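Local coordinates for protein phosphoacetylglucosamine mutase (Aspergillus lentulus, PDB 5O9X) that interconverts N-acetylglucosamine 6-phosphate and N-acetylglucosamine 1-phosphate, probably through a 1,6-bisphosphate intermediate, as an alpha-D-phosphohexomutase, at residues 191-204 and 411-423. The protein carries 1 engineered substitution. Residues are numbered along the deposited sequence; the frame is centred on the assembly and turned at random.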
loop_
_atom_site.group_PDB
_atom_site.type_symbol
_atom_site.label_atom_id
_atom_site.label_comp_id
_atom_site.label_asym_id
_atom_site.label_seq_id
_atom_site.Cartn_x
_atom_site.Cartn_y
_atom_site.Cartn_z
ATOM N N TYR A 191 -14.611 -4.501 11.185
ATOM C CA TYR A 191 -14.056 -4.252 9.795
ATOM C C TYR A 191 -14.948 -4.874 8.702
ATOM O O TYR A 191 -15.352 -4.172 7.763
ATOM C CB TYR A 191 -12.630 -4.805 9.735
ATOM C CG TYR A 191 -11.997 -4.826 8.357
ATOM C CD1 TYR A 191 -11.307 -3.713 7.912
ATOM C CD2 TYR A 191 -12.118 -5.964 7.499
ATOM C CE1 TYR A 191 -10.708 -3.709 6.652
ATOM C CE2 TYR A 191 -11.574 -5.943 6.197
ATOM C CZ TYR A 191 -10.878 -4.835 5.797
ATOM O OH TYR A 191 -10.304 -4.772 4.556
ATOM N N TYR A 192 -15.347 -6.153 8.866
ATOM C CA TYR A 192 -16.189 -6.813 7.832
ATOM C C TYR A 192 -17.567 -6.153 7.733
ATOM O O TYR A 192 -18.094 -5.952 6.603
ATOM C CB TYR A 192 -16.411 -8.304 8.104
ATOM C CG TYR A 192 -15.104 -9.092 8.160
ATOM C CD1 TYR A 192 -14.121 -8.918 7.158
ATOM C CD2 TYR A 192 -14.837 -9.960 9.229
ATOM C CE1 TYR A 192 -12.847 -9.620 7.238
ATOM C CE2 TYR A 192 -13.613 -10.656 9.335
ATOM C CZ TYR A 192 -12.641 -10.479 8.353
ATOM O OH TYR A 192 -11.461 -11.156 8.456
ATOM N N GLU A 193 -18.122 -5.806 8.905
ATOM C CA GLU A 193 -19.457 -5.171 8.989
ATOM C C GLU A 193 -19.463 -3.821 8.255
ATOM O O GLU A 193 -20.417 -3.477 7.503
ATOM C CB GLU A 193 -19.809 -4.983 10.478
ATOM C CG GLU A 193 -20.189 -6.315 11.068
ATOM C CD GLU A 193 -20.511 -6.253 12.564
ATOM O OE1 GLU A 193 -20.131 -5.256 13.222
ATOM O OE2 GLU A 193 -21.168 -7.212 13.051
ATOM N N LYS A 194 -18.412 -3.040 8.475
ATOM C CA LYS A 194 -18.320 -1.711 7.825
ATOM C C LYS A 194 -18.191 -1.825 6.320
ATOM O O LYS A 194 -18.911 -1.120 5.568
ATOM C CB LYS A 194 -17.136 -0.921 8.371
ATOM C CG LYS A 194 -17.131 0.568 7.945
ATOM C CD LYS A 194 -15.763 1.146 8.352
ATOM C CE LYS A 194 -15.575 2.604 7.910
ATOM N NZ LYS A 194 -16.520 3.461 8.642
ATOM N N LEU A 195 -17.258 -2.672 5.864
ATOM C CA LEU A 195 -17.116 -2.901 4.413
ATOM C C LEU A 195 -18.418 -3.416 3.821
ATOM O O LEU A 195 -18.936 -2.862 2.780
ATOM C CB LEU A 195 -15.945 -3.847 4.106
ATOM C CG LEU A 195 -14.584 -3.197 3.873
ATOM C CD1 LEU A 195 -14.073 -2.690 5.192
ATOM C CD2 LEU A 195 -13.662 -4.339 3.377
ATOM N N ALA A 196 -19.032 -4.402 4.502
ATOM C CA ALA A 196 -20.277 -4.979 3.930
ATOM C C ALA A 196 -21.407 -3.959 3.831
ATOM O O ALA A 196 -22.097 -3.856 2.773
ATOM C CB ALA A 196 -20.708 -6.184 4.724
ATOM N N ALA A 197 -21.578 -3.167 4.901
ATOM C CA ALA A 197 -22.664 -2.181 4.915
ATOM C C ALA A 197 -22.472 -1.085 3.830
ATOM O O ALA A 197 -23.445 -0.669 3.163
ATOM C CB ALA A 197 -22.869 -1.584 6.325
ATOM N N ALA A 198 -21.223 -0.623 3.686
ATOM C CA ALA A 198 -20.879 0.412 2.683
ATOM C C ALA A 198 -21.086 -0.139 1.258
ATOM O O ALA A 198 -21.728 0.521 0.405
ATOM C CB ALA A 198 -19.473 0.915 2.899
ATOM N N PHE A 199 -20.657 -1.377 1.025
ATOM C CA PHE A 199 -20.863 -2.027 -0.292
ATOM C C PHE A 199 -22.325 -2.225 -0.613
ATOM O O PHE A 199 -22.776 -1.974 -1.765
ATOM C CB PHE A 199 -20.178 -3.382 -0.329
ATOM C CG PHE A 199 -20.137 -4.022 -1.703
ATOM C CD1 PHE A 199 -19.461 -3.402 -2.783
ATOM C CD2 PHE A 199 -20.772 -5.261 -1.908
ATOM C CE1 PHE A 199 -19.442 -4.094 -4.048
ATOM C CE2 PHE A 199 -20.713 -5.953 -3.135
ATOM C CZ PHE A 199 -20.044 -5.334 -4.212
ATOM N N LYS A 200 -23.103 -2.700 0.367
ATOM C CA LYS A 200 -24.593 -2.736 0.171
ATOM C C LYS A 200 -25.169 -1.401 -0.314
ATOM O O LYS A 200 -25.925 -1.378 -1.287
ATOM C CB LYS A 200 -25.308 -3.212 1.472
ATOM C CG LYS A 200 -26.800 -3.492 1.247
ATOM C CD LYS A 200 -27.479 -3.890 2.561
ATOM C CE LYS A 200 -28.970 -4.239 2.368
ATOM N NZ LYS A 200 -29.061 -5.683 2.058
ATOM N N ARG A 201 -24.834 -0.297 0.345
ATOM C CA ARG A 201 -25.339 1.009 -0.040
ATOM C C ARG A 201 -24.829 1.423 -1.432
ATOM O O ARG A 201 -25.600 1.881 -2.259
ATOM C CB ARG A 201 -24.892 2.115 0.932
ATOM C CG ARG A 201 -25.748 2.180 2.219
ATOM C CD ARG A 201 -24.980 2.937 3.305
ATOM N NE ARG A 201 -24.903 4.377 2.991
ATOM C CZ ARG A 201 -23.918 5.180 3.418
ATOM N NH1 ARG A 201 -22.883 4.662 4.107
ATOM N NH2 ARG A 201 -23.934 6.504 3.153
ATOM N N VAL A 202 -23.523 1.308 -1.672
ATOM C CA VAL A 202 -23.004 1.662 -3.000
ATOM C C VAL A 202 -23.676 0.815 -4.082
ATOM O O VAL A 202 -23.857 1.333 -5.169
ATOM C CB VAL A 202 -21.462 1.624 -3.174
ATOM C CG1 VAL A 202 -20.699 2.358 -2.087
ATOM C CG2 VAL A 202 -20.922 0.243 -3.297
ATOM N N MET A 203 -24.071 -0.430 -3.807
ATOM C CA MET A 203 -24.590 -1.294 -4.838
ATOM C C MET A 203 -26.101 -1.075 -5.112
ATOM O O MET A 203 -26.659 -1.782 -5.925
ATOM C CB MET A 203 -24.341 -2.786 -4.579
ATOM C CG MET A 203 -22.817 -3.177 -4.684
ATOM S SD MET A 203 -22.294 -2.931 -6.422
ATOM C CE MET A 203 -23.135 -4.249 -7.323
ATOM N N ARG A 204 -26.761 -0.194 -4.367
ATOM C CA ARG A 204 -28.260 -0.098 -4.465
ATOM C C ARG A 204 -28.633 0.106 -5.956
ATOM O O ARG A 204 -28.124 1.032 -6.630
ATOM C CB ARG A 204 -28.836 1.023 -3.592
ATOM C CG ARG A 204 -30.363 1.201 -3.772
ATOM C CD ARG A 204 -30.872 2.597 -3.359
ATOM N NE ARG A 204 -30.373 2.960 -2.026
ATOM C CZ ARG A 204 -30.905 2.552 -0.873
ATOM N NH1 ARG A 204 -31.989 1.765 -0.858
ATOM N NH2 ARG A 204 -30.337 2.931 0.270
ATOM N N LEU A 411 -25.818 11.515 -5.452
ATOM C CA LEU A 411 -25.264 11.994 -4.202
ATOM C C LEU A 411 -25.145 10.860 -3.173
ATOM O O LEU A 411 -24.074 10.685 -2.495
ATOM C CB LEU A 411 -26.052 13.212 -3.639
ATOM C CG LEU A 411 -25.377 13.871 -2.406
ATOM C CD1 LEU A 411 -24.188 14.728 -2.867
ATOM C CD2 LEU A 411 -26.373 14.801 -1.730
ATOM N N GLU A 412 -26.190 10.044 -3.059
ATOM C CA GLU A 412 -26.178 8.933 -2.122
ATOM C C GLU A 412 -25.101 7.900 -2.495
ATOM O O GLU A 412 -24.513 7.313 -1.618
ATOM C CB GLU A 412 -27.560 8.223 -2.053
ATOM C CG GLU A 412 -28.475 8.909 -0.997
ATOM C CD GLU A 412 -29.966 8.522 -1.083
ATOM O OE1 GLU A 412 -30.284 7.303 -1.059
ATOM O OE2 GLU A 412 -30.830 9.444 -1.175
ATOM N N CYS A 413 -24.899 7.670 -3.798
ATOM C CA CYS A 413 -23.827 6.751 -4.225
ATOM C C CYS A 413 -22.487 7.341 -3.768
ATOM O O CYS A 413 -21.676 6.650 -3.176
ATOM C CB CYS A 413 -23.912 6.551 -5.754
ATOM S SG CYS A 413 -22.802 5.217 -6.252
ATOM N N LEU A 414 -22.259 8.637 -3.955
ATOM C CA LEU A 414 -20.995 9.225 -3.489
ATOM C C LEU A 414 -20.792 9.090 -2.012
ATOM O O LEU A 414 -19.682 8.801 -1.543
ATOM C CB LEU A 414 -20.886 10.722 -3.846
ATOM C CG LEU A 414 -20.394 11.091 -5.209
ATOM C CD1 LEU A 414 -20.689 12.568 -5.407
ATOM C CD2 LEU A 414 -18.878 10.787 -5.326
ATOM N N GLN A 415 -21.861 9.291 -1.234
ATOM C CA GLN A 415 -21.753 9.201 0.233
ATOM C C GLN A 415 -21.355 7.797 0.636
ATOM O O GLN A 415 -20.465 7.614 1.478
ATOM C CB GLN A 415 -23.126 9.546 0.919
ATOM C CG GLN A 415 -23.638 10.970 0.658
ATOM C CD GLN A 415 -25.133 11.169 1.061
ATOM O OE1 GLN A 415 -25.864 10.188 1.306
ATOM N NE2 GLN A 415 -25.564 12.443 1.165
ATOM N N ALA A 416 -21.984 6.795 0.005
ATOM C CA ALA A 416 -21.654 5.417 0.309
ATOM C C ALA A 416 -20.121 5.112 -0.035
ATOM O O ALA A 416 -19.412 4.391 0.711
ATOM C CB ALA A 416 -22.584 4.479 -0.469
ATOM N N LEU A 417 -19.670 5.650 -1.166
ATOM C CA LEU A 417 -18.282 5.466 -1.629
ATOM C C LEU A 417 -17.301 5.999 -0.558
ATOM O O LEU A 417 -16.276 5.389 -0.279
ATOM C CB LEU A 417 -18.183 6.171 -2.999
ATOM C CG LEU A 417 -16.949 6.121 -3.878
ATOM C CD1 LEU A 417 -17.397 6.051 -5.346
ATOM C CD2 LEU A 417 -16.288 7.453 -3.587
ATOM N N THR A 418 -17.629 7.120 0.083
ATOM C CA THR A 418 -16.767 7.665 1.077
ATOM C C THR A 418 -16.758 6.753 2.299
ATOM O O THR A 418 -15.787 6.779 3.044
ATOM C CB THR A 418 -17.148 9.123 1.552
ATOM O OG1 THR A 418 -18.423 9.104 2.211
ATOM C CG2 THR A 418 -17.165 10.168 0.379
ATOM N N ASP A 419 -17.813 5.965 2.543
ATOM C CA ASP A 419 -17.689 4.978 3.661
ATOM C C ASP A 419 -17.038 3.657 3.264
ATOM O O ASP A 419 -16.572 2.882 4.114
ATOM C CB ASP A 419 -19.057 4.655 4.266
ATOM C CG ASP A 419 -19.581 5.800 5.073
ATOM O OD1 ASP A 419 -18.794 6.455 5.815
ATOM O OD2 ASP A 419 -20.753 6.078 4.881
ATOM N N LEU A 420 -17.071 3.368 1.970
ATOM C CA LEU A 420 -16.484 2.127 1.462
ATOM C C LEU A 420 -14.933 2.309 1.390
ATOM O O LEU A 420 -14.192 1.381 1.738
ATOM C CB LEU A 420 -17.055 1.757 0.100
ATOM C CG LEU A 420 -16.499 0.487 -0.609
ATOM C CD1 LEU A 420 -16.990 -0.797 0.097
ATOM C CD2 LEU A 420 -16.882 0.343 -2.083
ATOM N N ILE A 421 -14.490 3.503 0.974
ATOM C CA ILE A 421 -13.084 3.679 0.593
ATOM C C ILE A 421 -12.240 3.888 1.803
ATOM O O ILE A 421 -12.461 4.853 2.539
ATOM C CB ILE A 421 -12.870 4.627 -0.636
ATOM C CG1 ILE A 421 -13.293 3.844 -1.837
ATOM C CG2 ILE A 421 -11.408 4.942 -0.891
ATOM C CD1 ILE A 421 -12.752 2.395 -1.765
ATOM N N ASN A 422 -11.294 2.949 2.012
ATOM C CA ASN A 422 -10.465 2.978 3.178
ATOM C C ASN A 422 -9.583 4.223 3.085
ATOM O O ASN A 422 -8.745 4.377 2.200
ATOM C CB ASN A 422 -9.680 1.674 3.336
ATOM C CG ASN A 422 -9.137 1.462 4.758
ATOM O OD1 ASN A 422 -8.610 2.417 5.384
ATOM N ND2 ASN A 422 -9.248 0.190 5.278
ATOM N N GLN A 423 -9.837 5.140 3.992
ATOM C CA GLN A 423 -9.196 6.424 3.972
ATOM C C GLN A 423 -7.753 6.290 4.530
ATOM O O GLN A 423 -7.503 5.431 5.408
ATOM C CB GLN A 423 -10.091 7.385 4.766
ATOM C CG GLN A 423 -11.527 7.435 4.225
ATOM C CD GLN A 423 -11.571 8.009 2.799
ATOM O OE1 GLN A 423 -11.248 9.196 2.576
ATOM N NE2 GLN A 423 -11.944 7.167 1.825
HETATM O O HOH W 1 -16.226 5.890 7.103
HETATM O O HOH W 2 -25.937 7.325 1.940
HETATM O O HOH W 3 -22.102 8.403 4.510
#
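Leu420 enters as a knob into the hole formed by Leu195, Ala198, Phe199 and Val202. Its CG stands anti to the backbone N, which carries one methyl up to the helix backbone, where Leu420 CD1 lies 3.8 Å from Phe199 N, while CD2 meets Val202 CG2. Small residues let the two nearly antiparallel helices close to 8.3 Å between axes: Ala198 CB rests 3.5 Å from Leu420 CA, and Ala416 CB is pressed against Val202 CG1 at 3.3 Å, tighter than an ordinary carbon contact. Along one border of this apolar seam, Arg201 lays a face of its guanidinium over Ala416 CA and forms a salt bridge with Asp419. Arg201 NH1 donates to Asp419 OD2 at 2.7 Å in an almost straight bond (171°) that lies in the guanidinium plane but reaches the carboxylate oxygen from its anti side, the two planes being turned 48° apart. A bend at chi3 (71°) swings the guanidinium across to this position. Water 3 joins Arg201 NH2 to the same OD2, and water 2 links NH2 to Gln415 OE1. The other carboxylate oxygen, Asp419 OD1, is tied through water 1 to Lys194 NZ, which also donates to the carbonyl of Tyr183. Just past the C-terminal end of helix 405-420, Asn422 ND2 shares Asp427 OD2 with Tyr191 OH. The contact thus joins helix 188-202, in the domain II range, to helix 405-420 of domain III. Helix 428-442 packs against Phe199 and Val202, and its His441 NE2 hydrogen-bonds to Val202 O; Leu417 and Ile421 touch strand 385-389.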